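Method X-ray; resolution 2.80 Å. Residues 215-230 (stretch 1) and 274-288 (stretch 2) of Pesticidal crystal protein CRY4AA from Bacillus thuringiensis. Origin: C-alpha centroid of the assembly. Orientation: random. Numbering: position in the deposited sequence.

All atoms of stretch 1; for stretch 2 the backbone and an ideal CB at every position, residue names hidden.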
ATOM      1  N   ASN A 215      23.382 -19.657  -0.981  1.00 34.61           N
ATOM      2  CA  ASN A 215      23.978 -18.841  -2.039  1.00 35.04           C
ATOM      3  C   ASN A 215      24.817 -17.687  -1.500  1.00 34.75           C
ATOM      4  O   ASN A 215      25.799 -17.282  -2.123  1.00 34.42           O
ATOM      5  CB  ASN A 215      22.894 -18.262  -2.950  1.00 35.47           C
ATOM      6  CG  ASN A 215      22.119 -19.325  -3.678  1.00 35.99           C
ATOM      7  OD1 ASN A 215      21.084 -19.046  -4.284  1.00 36.81           O
ATOM      8  ND2 ASN A 215      22.616 -20.554  -3.631  1.00 37.98           N
ATOM      9  N   LEU A 216      24.417 -17.152  -0.348  1.00 33.93           N
ATOM     10  CA  LEU A 216      25.130 -16.038   0.266  1.00 32.25           C
ATOM     11  C   LEU A 216      26.123 -16.516   1.324  1.00 31.82           C
ATOM     12  O   LEU A 216      26.643 -15.724   2.110  1.00 32.23           O
ATOM     13  CB  LEU A 216      24.124 -15.075   0.891  1.00 31.07           C
ATOM     14  CG  LEU A 216      23.063 -14.522  -0.057  1.00 28.82           C
ATOM     15  CD1 LEU A 216      22.195 -13.540   0.691  1.00 28.78           C
ATOM     16  CD2 LEU A 216      23.732 -13.841  -1.247  1.00 29.76           C
ATOM     17  N   ASP A 217      26.384 -17.817   1.321  1.00 31.43           N
ATOM     18  CA  ASP A 217      27.292 -18.443   2.269  1.00 30.53           C
ATOM     19  C   ASP A 217      26.809 -18.324   3.702  1.00 29.55           C
ATOM     20  O   ASP A 217      27.606 -18.263   4.636  1.00 30.52           O
ATOM     21  CB  ASP A 217      28.701 -17.871   2.123  1.00 30.86           C
ATOM     22  CG  ASP A 217      29.439 -18.469   0.941  1.00 33.68           C
ATOM     23  OD1 ASP A 217      29.588 -19.715   0.893  1.00 32.73           O
ATOM     24  OD2 ASP A 217      29.863 -17.704   0.053  1.00 35.23           O
ATOM     25  N   GLY A 218      25.489 -18.294   3.858  1.00 29.14           N
ATOM     26  CA  GLY A 218      24.892 -18.220   5.176  1.00 28.83           C
ATOM     27  C   GLY A 218      24.222 -16.915   5.559  1.00 29.08           C
ATOM     28  O   GLY A 218      23.391 -16.888   6.466  1.00 31.02           O
ATOM     29  N   ASN A 219      24.557 -15.827   4.883  1.00 27.46           N
ATOM     30  CA  ASN A 219      23.965 -14.555   5.255  1.00 27.22           C
ATOM     31  C   ASN A 219      22.458 -14.561   5.057  1.00 27.34           C
ATOM     32  O   ASN A 219      21.934 -15.356   4.279  1.00 26.75           O
ATOM     33  CB  ASN A 219      24.598 -13.411   4.451  1.00 25.68           C
ATOM     34  CG  ASN A 219      24.335 -12.048   5.074  1.00 24.39           C
ATOM     35  OD1 ASN A 219      23.808 -11.957   6.177  1.00 23.87           O
ATOM     36  ND2 ASN A 219      24.710 -10.985   4.373  1.00 24.00           N
ATOM     37  N   ILE A 220      21.762 -13.706   5.800  1.00 26.58           N
ATOM     38  CA  ILE A 220      20.323 -13.583   5.637  1.00 26.91           C
ATOM     39  C   ILE A 220      20.243 -12.884   4.295  1.00 27.00           C
ATOM     40  O   ILE A 220      21.083 -12.029   4.008  1.00 27.94           O
ATOM     41  CB  ILE A 220      19.703 -12.651   6.697  1.00 27.94           C
ATOM     42  CG1 ILE A 220      19.991 -13.190   8.097  1.00 28.42           C
ATOM     43  CG2 ILE A 220      18.198 -12.520   6.459  1.00 26.50           C
ATOM     44  CD1 ILE A 220      19.422 -14.573   8.352  1.00 29.23           C
ATOM     45  N   ASN A 221      19.264 -13.235   3.465  1.00 26.20           N
ATOM     46  CA  ASN A 221      19.146 -12.594   2.157  1.00 25.30           C
ATOM     47  C   ASN A 221      18.153 -11.430   2.139  1.00 26.17           C
ATOM     48  O   ASN A 221      16.937 -11.637   2.060  1.00 27.32           O
ATOM     49  CB  ASN A 221      18.740 -13.604   1.094  1.00 23.25           C
ATOM     50  CG  ASN A 221      18.876 -13.045  -0.303  1.00 23.75           C
ATOM     51  OD1 ASN A 221      18.464 -11.918  -0.569  1.00 23.04           O
ATOM     52  ND2 ASN A 221      19.455 -13.828  -1.204  1.00 22.58           N
ATOM     53  N   TRP A 222      18.684 -10.210   2.193  1.00 25.65           N
ATOM     54  CA  TRP A 222      17.871  -8.995   2.187  1.00 25.58           C
ATOM     55  C   TRP A 222      16.995  -8.794   0.939  1.00 26.06           C
ATOM     56  O   TRP A 222      15.863  -8.320   1.047  1.00 25.84           O
ATOM     57  CB  TRP A 222      18.768  -7.765   2.362  1.00 23.52           C
ATOM     58  CG  TRP A 222      18.017  -6.481   2.289  1.00 19.17           C
ATOM     59  CD1 TRP A 222      17.367  -5.847   3.306  1.00 18.47           C
ATOM     60  CD2 TRP A 222      17.774  -5.710   1.118  1.00 18.10           C
ATOM     61  NE1 TRP A 222      16.730  -4.728   2.839  1.00 14.57           N
ATOM     62  CE2 TRP A 222      16.963  -4.619   1.495  1.00 15.80           C
ATOM     63  CE3 TRP A 222      18.158  -5.837  -0.222  1.00 18.02           C
ATOM     64  CZ2 TRP A 222      16.531  -3.662   0.584  1.00 14.90           C
ATOM     65  CZ3 TRP A 222      17.726  -4.883  -1.125  1.00 16.93           C
ATOM     66  CH2 TRP A 222      16.923  -3.809  -0.716  1.00 16.25           C
ATOM     67  N   ASN A 223      17.508  -9.143  -0.238  1.00 26.16           N
ATOM     68  CA  ASN A 223      16.734  -8.967  -1.468  1.00 24.38           C
ATOM     69  C   ASN A 223      15.506  -9.866  -1.457  1.00 22.12           C
ATOM     70  O   ASN A 223      14.444  -9.513  -1.973  1.00 20.78           O
ATOM     71  CB  ASN A 223      17.581  -9.281  -2.707  1.00 25.03           C
ATOM     72  CG  ASN A 223      16.943  -8.765  -3.989  1.00 28.68           C
ATOM     73  OD1 ASN A 223      17.380  -9.089  -5.088  1.00 32.10           O
ATOM     74  ND2 ASN A 223      15.905  -7.946  -3.849  1.00 31.40           N
ATOM     75  N   THR A 224      15.660 -11.043  -0.866  1.00 20.44           N
ATOM     76  CA  THR A 224      14.558 -11.990  -0.783  1.00 18.71           C
ATOM     77  C   THR A 224      13.517 -11.419   0.172  1.00 17.48           C
ATOM     78  O   THR A 224      12.323 -11.499  -0.061  1.00 15.81           O
ATOM     79  CB  THR A 224      15.066 -13.353  -0.273  1.00 17.67           C
ATOM     80  OG1 THR A 224      15.976 -13.905  -1.236  1.00 13.56           O
ATOM     81  CG2 THR A 224      13.906 -14.306  -0.039  1.00 16.08           C
ATOM     82  N   TYR A 225      14.008 -10.826   1.248  1.00 18.52           N
ATOM     83  CA  TYR A 225      13.172 -10.223   2.261  1.00 19.00           C
ATOM     84  C   TYR A 225      12.392  -9.095   1.599  1.00 19.27           C
ATOM     85  O   TYR A 225      11.182  -8.969   1.763  1.00 19.00           O
ATOM     86  CB  TYR A 225      14.067  -9.669   3.379  1.00 20.79           C
ATOM     87  CG  TYR A 225      13.321  -9.035   4.526  1.00 22.11           C
ATOM     88  CD1 TYR A 225      13.000  -9.764   5.669  1.00 23.42           C
ATOM     89  CD2 TYR A 225      12.904  -7.713   4.454  1.00 22.83           C
ATOM     90  CE1 TYR A 225      12.283  -9.189   6.710  1.00 23.82           C
ATOM     91  CE2 TYR A 225      12.187  -7.134   5.483  1.00 25.44           C
ATOM     92  CZ  TYR A 225      11.881  -7.873   6.607  1.00 24.54           C
ATOM     93  OH  TYR A 225      11.188  -7.272   7.626  1.00 26.46           O
ATOM     94  N   ASN A 226      13.098  -8.279   0.832  1.00 19.76           N
ATOM     95  CA  ASN A 226      12.471  -7.150   0.171  1.00 20.61           C
ATOM     96  C   ASN A 226      11.456  -7.556  -0.905  1.00 21.55           C
ATOM     97  O   ASN A 226      10.402  -6.932  -1.033  1.00 22.56           O
ATOM     98  CB  ASN A 226      13.552  -6.251  -0.430  1.00 19.48           C
ATOM     99  CG  ASN A 226      12.984  -4.995  -1.037  1.00 21.23           C
ATOM    100  OD1 ASN A 226      12.496  -4.112  -0.327  1.00 21.70           O
ATOM    101  ND2 ASN A 226      13.035  -4.904  -2.364  1.00 20.66           N
ATOM    102  N   THR A 227      11.763  -8.596  -1.674  1.00 20.89           N
ATOM    103  CA  THR A 227      10.853  -9.034  -2.723  1.00 20.03           C
ATOM    104  C   THR A 227       9.541  -9.517  -2.114  1.00 20.20           C
ATOM    105  O   THR A 227       8.453  -9.138  -2.549  1.00 19.68           O
ATOM    106  CB  THR A 227      11.474 -10.172  -3.565  1.00 19.20           C
ATOM    107  OG1 THR A 227      12.684  -9.708  -4.169  1.00 20.59           O
ATOM    108  CG2 THR A 227      10.522 -10.611  -4.661  1.00 17.55           C
ATOM    109  N   TYR A 228       9.655 -10.357  -1.096  1.00 20.38           N
ATOM    110  CA  TYR A 228       8.484 -10.895  -0.428  1.00 20.84           C
ATOM    111  C   TYR A 228       7.580  -9.774   0.102  1.00 22.22           C
ATOM    112  O   TYR A 228       6.351  -9.899   0.100  1.00 21.42           O
ATOM    113  CB  TYR A 228       8.921 -11.792   0.720  1.00 16.80           C
ATOM    114  CG  TYR A 228       7.774 -12.294   1.541  1.00 18.65           C
ATOM    115  CD1 TYR A 228       6.909 -13.273   1.053  1.00 17.20           C
ATOM    116  CD2 TYR A 228       7.544 -11.787   2.813  1.00 19.67           C
ATOM    117  CE1 TYR A 228       5.852 -13.734   1.817  1.00 17.12           C
ATOM    118  CE2 TYR A 228       6.489 -12.241   3.585  1.00 19.30           C
ATOM    119  CZ  TYR A 228       5.649 -13.213   3.088  1.00 18.60           C
ATOM    120  OH  TYR A 228       4.621 -13.664   3.889  1.00 21.21           O
ATOM    121  N   ARG A 229       8.206  -8.683   0.544  1.00 22.82           N
ATOM    122  CA  ARG A 229       7.504  -7.523   1.088  1.00 22.97           C
ATOM    123  C   ARG A 229       6.770  -6.755  -0.003  1.00 24.38           C
ATOM    124  O   ARG A 229       5.617  -6.348   0.160  1.00 25.27           O
ATOM    125  CB  ARG A 229       8.502  -6.597   1.799  1.00 21.30           C
ATOM    126  CG  ARG A 229       7.910  -5.278   2.289  1.00 19.95           C
ATOM    127  CD  ARG A 229       8.887  -4.525   3.178  1.00 18.30           C
ATOM    128  NE  ARG A 229      10.128  -4.192   2.488  1.00 14.17           N
ATOM    129  CZ  ARG A 229      11.235  -3.802   3.109  1.00 12.52           C
ATOM    130  NH1 ARG A 229      11.257  -3.695   4.430  1.00  7.48           N
ATOM    131  NH2 ARG A 229      12.326  -3.535   2.409  1.00 11.87           N
ATOM    132  N   THR A 230       7.446  -6.556  -1.122  1.00 25.22           N
ATOM    133  CA  THR A 230       6.850  -5.841  -2.232  1.00 25.18           C
ATOM    134  C   THR A 230       5.678  -6.620  -2.821  1.00 26.43           C
ATOM    135  O   THR A 230       4.628  -6.046  -3.096  1.00 26.90           O
ATOM    136  CB  THR A 230       7.891  -5.585  -3.317  1.00 23.89           C
ATOM    137  OG1 THR A 230       8.943  -4.781  -2.770  1.00 23.39           O
ATOM    138  CG2 THR A 230       7.264  -4.872  -4.500  1.00 24.31           C
ATOM    139  N   UNK A 274      27.643  -6.046  -1.284  1.00 26.80           N
ATOM    140  CA  UNK A 274      26.773  -5.651  -0.185  1.00 28.34           C
ATOM    141  C   UNK A 274      25.827  -6.740   0.315  1.00 27.54           C
ATOM    142  O   UNK A 274      25.297  -6.648   1.425  1.00 26.57           O
ATOM    143  CB  UNK A 274      25.946  -4.439  -0.618  1.00 28.34           C
ATOM    144  N   UNK A 275      25.617  -7.771  -0.491  1.00 25.90           N
ATOM    145  CA  UNK A 275      24.732  -8.848  -0.080  1.00 25.33           C
ATOM    146  C   UNK A 275      25.349  -9.651   1.059  1.00 26.06           C
ATOM    147  O   UNK A 275      24.661 -10.434   1.709  1.00 27.59           O
ATOM    148  CB  UNK A 275      24.418  -9.762  -1.266  1.00 25.33           C
ATOM    149  N   UNK A 276      26.640  -9.443   1.311  1.00 26.49           N
ATOM    150  CA  UNK A 276      27.351 -10.172   2.367  1.00 25.37           C
ATOM    151  C   UNK A 276      27.414  -9.407   3.682  1.00 24.24           C
ATOM    152  O   UNK A 276      27.883  -9.925   4.687  1.00 23.07           O
ATOM    153  CB  UNK A 276      28.772 -10.499   1.905  1.00 25.37           C
ATOM    154  N   UNK A 277      26.947  -8.164   3.659  1.00 24.96           N
ATOM    155  CA  UNK A 277      26.924  -7.327   4.850  1.00 24.19           C
ATOM    156  C   UNK A 277      25.685  -7.643   5.665  1.00 25.06           C
ATOM    157  O   UNK A 277      24.793  -8.363   5.210  1.00 24.63           O
ATOM    158  CB  UNK A 277      26.964  -5.843   4.480  1.00 24.19           C
ATOM    159  N   UNK A 278      25.633  -7.080   6.866  1.00 26.60           N
ATOM    160  CA  UNK A 278      24.522  -7.284   7.782  1.00 27.32           C
ATOM    161  C   UNK A 278      23.183  -6.903   7.160  1.00 26.19           C
ATOM    162  O   UNK A 278      23.093  -5.968   6.366  1.00 25.74           O
ATOM    163  CB  UNK A 278      24.747  -6.477   9.062  1.00 27.32           C
ATOM    164  N   UNK A 279      22.142  -7.633   7.536  1.00 25.12           N
ATOM    165  CA  UNK A 279      20.807  -7.385   7.024  1.00 24.51           C
ATOM    166  C   UNK A 279      20.370  -5.951   7.300  1.00 25.91           C
ATOM    167  O   UNK A 279      20.140  -5.170   6.380  1.00 26.80           O
ATOM    168  CB  UNK A 279      19.812  -8.370   7.640  1.00 24.51           C
ATOM    169  N   UNK A 280      20.255  -5.615   8.581  1.00 26.05           N
ATOM    170  CA  UNK A 280      19.811  -4.292   8.984  1.00 26.33           C
ATOM    171  C   UNK A 280      20.610  -3.173   8.347  1.00 26.67           C
ATOM    172  O   UNK A 280      20.102  -2.070   8.167  1.00 28.12           O
ATOM    173  CB  UNK A 280      19.883  -4.165  10.507  1.00 26.33           C
ATOM    174  N   UNK A 281      21.862  -3.452   8.008  1.00 26.27           N
ATOM    175  CA  UNK A 281      22.707  -2.443   7.391  1.00 25.60           C
ATOM    176  C   UNK A 281      22.197  -2.104   5.997  1.00 25.63           C
ATOM    177  O   UNK A 281      22.100  -0.935   5.627  1.00 24.75           O
ATOM    178  CB  UNK A 281      24.159  -2.922   7.328  1.00 25.60           C
ATOM    179  N   UNK A 282      21.882  -3.138   5.224  1.00 24.90           N
ATOM    180  CA  UNK A 282      21.349  -2.961   3.878  1.00 24.78           C
ATOM    181  C   UNK A 282      19.987  -2.270   3.974  1.00 25.25           C
ATOM    182  O   UNK A 282      19.693  -1.339   3.221  1.00 25.67           O
ATOM    183  CB  UNK A 282      21.233  -4.303   3.152  1.00 24.78           C
ATOM    184  N   UNK A 283      19.161  -2.730   4.909  1.00 25.46           N
ATOM    185  CA  UNK A 283      17.842  -2.147   5.112  1.00 26.83           C
ATOM    186  C   UNK A 283      17.953  -0.651   5.390  1.00 26.86           C
ATOM    187  O   UNK A 283      17.265   0.161   4.774  1.00 27.25           O
ATOM    188  CB  UNK A 283      17.117  -2.850   6.262  1.00 26.83           C
ATOM    189  N   UNK A 284      18.824  -0.293   6.325  1.00 26.24           N
ATOM    190  CA  UNK A 284      19.015   1.103   6.673  1.00 26.73           C
ATOM    191  C   UNK A 284      19.417   1.947   5.483  1.00 26.81           C
ATOM    192  O   UNK A 284      18.893   3.048   5.294  1.00 28.95           O
ATOM    193  CB  UNK A 284      20.071   1.229   7.773  1.00 26.73           C
ATOM    194  N   UNK A 285      20.338   1.445   4.670  1.00 25.69           N
ATOM    195  CA  UNK A 285      20.805   2.233   3.544  1.00 26.59           C
ATOM    196  C   UNK A 285      20.095   2.084   2.214  1.00 25.71           C
ATOM    197  O   UNK A 285      20.395   2.828   1.290  1.00 27.70           O
ATOM    198  CB  UNK A 285      22.283   1.907   3.320  1.00 26.59           C
ATOM    199  N   UNK A 286      19.165   1.147   2.090  1.00 24.68           N
ATOM    200  CA  UNK A 286      18.466   0.995   0.814  1.00 23.25           C
ATOM    201  C   UNK A 286      16.990   1.391   0.847  1.00 22.10           C
ATOM    202  O   UNK A 286      16.349   1.482  -0.196  1.00 22.53           O
ATOM    203  CB  UNK A 286      18.579  -0.459   0.350  1.00 23.25           C
ATOM    204  N   UNK A 287      16.449   1.629   2.037  1.00 20.27           N
ATOM    205  CA  UNK A 287      15.047   2.011   2.161  1.00 18.88           C
ATOM    206  C   UNK A 287      14.933   3.331   2.917  1.00 19.13           C
ATOM    207  O   UNK A 287      15.935   3.855   3.382  1.00 19.98           O
ATOM    208  CB  UNK A 287      14.247   0.916   2.869  1.00 18.88           C
ATOM    209  N   UNK A 288      13.730   3.878   3.042  1.00 17.88           N
ATOM    210  CA  UNK A 288      13.582   5.152   3.734  1.00 18.82           C
ATOM    211  C   UNK A 288      12.918   5.011   5.088  1.00 20.05           C
ATOM    212  O   UNK A 288      11.950   4.271   5.232  1.00 22.75           O
ATOM    213  CB  UNK A 288      12.777   6.125   2.870  1.00 18.82           C
TER

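Position 274 has phi/psi of -46/-18 and no atom of stretch 1 within 5.5 Å of its ideal CB, so stretch 1 sets no preference; it is Y274, whose ring leads away. At 275 the CB points sideways, 4.1 Å from L216 CD2. An aliphatic residue or a long chain with an aliphatic stem would suit. The residue is K275, whose CD packs 3.7 Å from L216 CD2. Its backbone matters as well: N219 ND2 donates to K275 O at 2.7 Å.

At 276 the CB points away, 4.8 Å from N219 ND2, so a long side chain would suit, able to bend back along the turn from L216 to N219. Y276 does so: with chi1 at -65° (m), its CE2 lies 3.5 Å from L216 O, which sits at the ring edge. A water accepts from Y276 OH (2.4 Å to the water O) and donates to D217 OD2 (2.6 Å from the water O).

Positions 277 and 278 point away, and many residues would fit. At 277 the useful group is the carbonyl, since N219 ND2 donates to its O at 2.8 Å and 163°; the residue is Y277. Position 278 precedes a helix, where Asp, Asn, Ser or Thr is common; it is D278.

At 279 the CB points sideways, 4.4 Å from I220 CB and 5.4 Å from W222 CB, with the Y225 ring beyond. A large apolar or aromatic residue suits. F279, chi1 174° (t), places CE1 3.5 Å from Y225 CG, edge toward the Y225 face with planes at 75°. W222 CD1 lies over one face of the F279 ring, 3.7 Å from F279 CE1.

Positions 280 and 281 lack stretch 1 neighbours and are permissive; they are Q280 and Y281. At 282 the CB points toward W222, 4.0 Å from its CG, favouring a chain with a methylene to lay on the indole. Q282 CB stands 4.1 Å from the centroid of the W222 five-membered ring, 17° off its normal, a CH-pi contact over the face.

At 283 the ideal CB is 3.9 Å from W222 NE1, a donor, with the R229 guanidinium nearby. An acidic residue could answer both. E283 OE1 accepts from W222 NE1 (2.7 Å, 177°), while OE2 forms a salt bridge with R229 NH1 (2.9 Å).

Positions 284 and 285, unconstrained by stretch 1, are D284 and S285. At 286 the CB faces W222 CZ2 at 3.8 Å, suiting an aliphatic residue; L286 CD1 lies 3.8 Å from the centroid of the W222 six-membered ring. At 287 the ideal CB points toward stretch 1 and lies 4.9 Å from R229 NH2, so a small or medium residue would suit. T287 CG2 approaches R229 NH2 at 3.7 Å. Position 288 has nothing of stretch 1 within 5.5 Å of its ideal CB, so no preference is set; it is R288.

Stretch 2 274-288: YKYYDFQYQEDSLTR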
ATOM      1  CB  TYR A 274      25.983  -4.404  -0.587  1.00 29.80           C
ATOM      2  CG  TYR A 274      26.885  -3.352  -1.164  1.00 30.65           C
ATOM      3  CD1 TYR A 274      26.934  -3.134  -2.537  1.00 31.37           C
ATOM      4  CD2 TYR A 274      27.767  -2.642  -0.348  1.00 31.02           C
ATOM      5  CE1 TYR A 274      27.847  -2.237  -3.089  1.00 32.08           C
ATOM      6  CE2 TYR A 274      28.682  -1.743  -0.887  1.00 31.52           C
ATOM      7  CZ  TYR A 274      28.715  -1.549  -2.262  1.00 32.03           C
ATOM      8  OH  TYR A 274      29.616  -0.674  -2.816  1.00 32.70           O
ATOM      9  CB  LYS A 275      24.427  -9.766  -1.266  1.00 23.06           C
ATOM     10  CG  LYS A 275      25.663 -10.249  -2.005  1.00 22.78           C
ATOM     11  CD  LYS A 275      25.296 -11.097  -3.203  1.00 20.29           C
ATOM     12  CE  LYS A 275      26.524 -11.758  -3.795  1.00 21.88           C
ATOM     13  NZ  LYS A 275      26.216 -12.509  -5.048  1.00 20.90           N
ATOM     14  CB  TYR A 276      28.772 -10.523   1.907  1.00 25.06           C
ATOM     15  CG  TYR A 276      28.835 -11.497   0.746  1.00 23.11           C
ATOM     16  CD1 TYR A 276      29.514 -11.167  -0.424  1.00 23.84           C
ATOM     17  CD2 TYR A 276      28.218 -12.746   0.816  1.00 23.23           C
ATOM     18  CE1 TYR A 276      29.575 -12.047  -1.494  1.00 23.09           C
ATOM     19  CE2 TYR A 276      28.273 -13.638  -0.254  1.00 22.82           C
ATOM     20  CZ  TYR A 276      28.952 -13.274  -1.404  1.00 23.50           C
ATOM     21  OH  TYR A 276      28.995 -14.124  -2.478  1.00 25.27           O
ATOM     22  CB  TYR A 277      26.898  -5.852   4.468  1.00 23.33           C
ATOM     23  CG  TYR A 277      28.234  -5.310   4.044  1.00 23.75           C
ATOM     24  CD1 TYR A 277      28.911  -5.844   2.949  1.00 24.88           C
ATOM     25  CD2 TYR A 277      28.833  -4.267   4.746  1.00 24.39           C
ATOM     26  CE1 TYR A 277      30.155  -5.355   2.568  1.00 25.02           C
ATOM     27  CE2 TYR A 277      30.071  -3.770   4.374  1.00 25.02           C
ATOM     28  CZ  TYR A 277      30.722  -4.318   3.287  1.00 25.15           C
ATOM     29  OH  TYR A 277      31.938  -3.822   2.916  1.00 26.80           O
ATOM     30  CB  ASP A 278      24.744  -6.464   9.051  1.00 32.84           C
ATOM     31  CG  ASP A 278      23.787  -6.843  10.159  1.00 38.42           C
ATOM     32  OD1 ASP A 278      23.908  -7.980  10.677  1.00 41.22           O
ATOM     33  OD2 ASP A 278      22.913  -6.012  10.507  1.00 40.67           O
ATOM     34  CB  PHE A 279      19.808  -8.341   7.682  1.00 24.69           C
ATOM     35  CG  PHE A 279      18.379  -8.062   7.326  1.00 23.71           C
ATOM     36  CD1 PHE A 279      17.790  -8.676   6.226  1.00 24.37           C
ATOM     37  CD2 PHE A 279      17.639  -7.140   8.059  1.00 23.35           C
ATOM     38  CE1 PHE A 279      16.486  -8.376   5.851  1.00 26.50           C
ATOM     39  CE2 PHE A 279      16.335  -6.828   7.696  1.00 26.22           C
ATOM     40  CZ  PHE A 279      15.753  -7.446   6.587  1.00 26.81           C
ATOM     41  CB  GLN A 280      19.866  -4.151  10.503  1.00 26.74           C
ATOM     42  CG  GLN A 280      19.186  -2.896  11.017  1.00 29.47           C
ATOM     43  CD  GLN A 280      17.724  -2.833  10.617  1.00 31.90           C
ATOM     44  OE1 GLN A 280      16.975  -3.789  10.826  1.00 34.27           O
ATOM     45  NE2 GLN A 280      17.309  -1.708  10.042  1.00 30.60           N
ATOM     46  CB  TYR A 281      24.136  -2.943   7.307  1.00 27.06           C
ATOM     47  CG  TYR A 281      25.036  -1.988   6.587  1.00 28.19           C
ATOM     48  CD1 TYR A 281      25.411  -0.782   7.171  1.00 29.62           C
ATOM     49  CD2 TYR A 281      25.495  -2.277   5.307  1.00 28.67           C
ATOM     50  CE1 TYR A 281      26.224   0.118   6.490  1.00 31.82           C
ATOM     51  CE2 TYR A 281      26.304  -1.395   4.622  1.00 32.11           C
ATOM     52  CZ  TYR A 281      26.666  -0.200   5.216  1.00 32.45           C
ATOM     53  OH  TYR A 281      27.480   0.664   4.534  1.00 35.00           O
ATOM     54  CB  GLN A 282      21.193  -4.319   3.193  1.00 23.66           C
ATOM     55  CG  GLN A 282      22.507  -4.939   2.790  1.00 23.66           C
ATOM     56  CD  GLN A 282      22.392  -6.410   2.486  1.00 23.54           C
ATOM     57  OE1 GLN A 282      22.603  -7.252   3.357  1.00 24.46           O
ATOM     58  NE2 GLN A 282      22.046  -6.732   1.249  1.00 24.16           N
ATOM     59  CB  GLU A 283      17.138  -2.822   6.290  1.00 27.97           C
ATOM     60  CG  GLU A 283      15.747  -2.288   6.557  1.00 27.74           C
ATOM     61  CD  GLU A 283      14.759  -2.678   5.487  1.00 28.13           C
ATOM     62  OE1 GLU A 283      15.194  -3.061   4.382  1.00 26.92           O
ATOM     63  OE2 GLU A 283      13.544  -2.594   5.752  1.00 30.11           O
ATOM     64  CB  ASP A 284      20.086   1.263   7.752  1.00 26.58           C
ATOM     65  CG  ASP A 284      19.606   0.842   9.117  1.00 27.73           C
ATOM     66  OD1 ASP A 284      18.386   0.614   9.279  1.00 28.44           O
ATOM     67  OD2 ASP A 284      20.456   0.750  10.032  1.00 28.59           O
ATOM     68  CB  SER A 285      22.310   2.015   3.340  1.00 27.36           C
ATOM     69  OG  SER A 285      22.597   0.667   3.045  1.00 30.41           O
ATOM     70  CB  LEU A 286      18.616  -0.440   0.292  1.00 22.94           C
ATOM     71  CG  LEU A 286      19.986  -0.783  -0.316  1.00 24.65           C
ATOM     72  CD1 LEU A 286      20.179  -2.294  -0.415  1.00 23.68           C
ATOM     73  CD2 LEU A 286      20.094  -0.135  -1.687  1.00 23.78           C
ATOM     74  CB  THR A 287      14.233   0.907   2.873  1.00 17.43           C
ATOM     75  OG1 THR A 287      14.810   0.621   4.154  1.00 14.81           O
ATOM     76  CG2 THR A 287      14.225  -0.361   2.029  1.00 13.76           C
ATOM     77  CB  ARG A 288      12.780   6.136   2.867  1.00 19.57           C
ATOM     78  CG  ARG A 288      13.445   6.456   1.535  1.00 21.58           C
ATOM     79  CD  ARG A 288      12.533   7.223   0.598  1.00 22.19           C
ATOM     80  NE  ARG A 288      12.219   8.563   1.081  1.00 22.89           N
ATOM     81  CZ  ARG A 288      11.213   9.299   0.621  1.00 22.98           C
ATOM     82  NH1 ARG A 288      10.424   8.832  -0.331  1.00 21.62           N
ATOM     83  NH2 ARG A 288      10.979  10.498   1.130  1.00 26.40           N
TER
HETATM   84  O   HOH W   1      28.668 -16.440  -1.830  1.00 18.97           O
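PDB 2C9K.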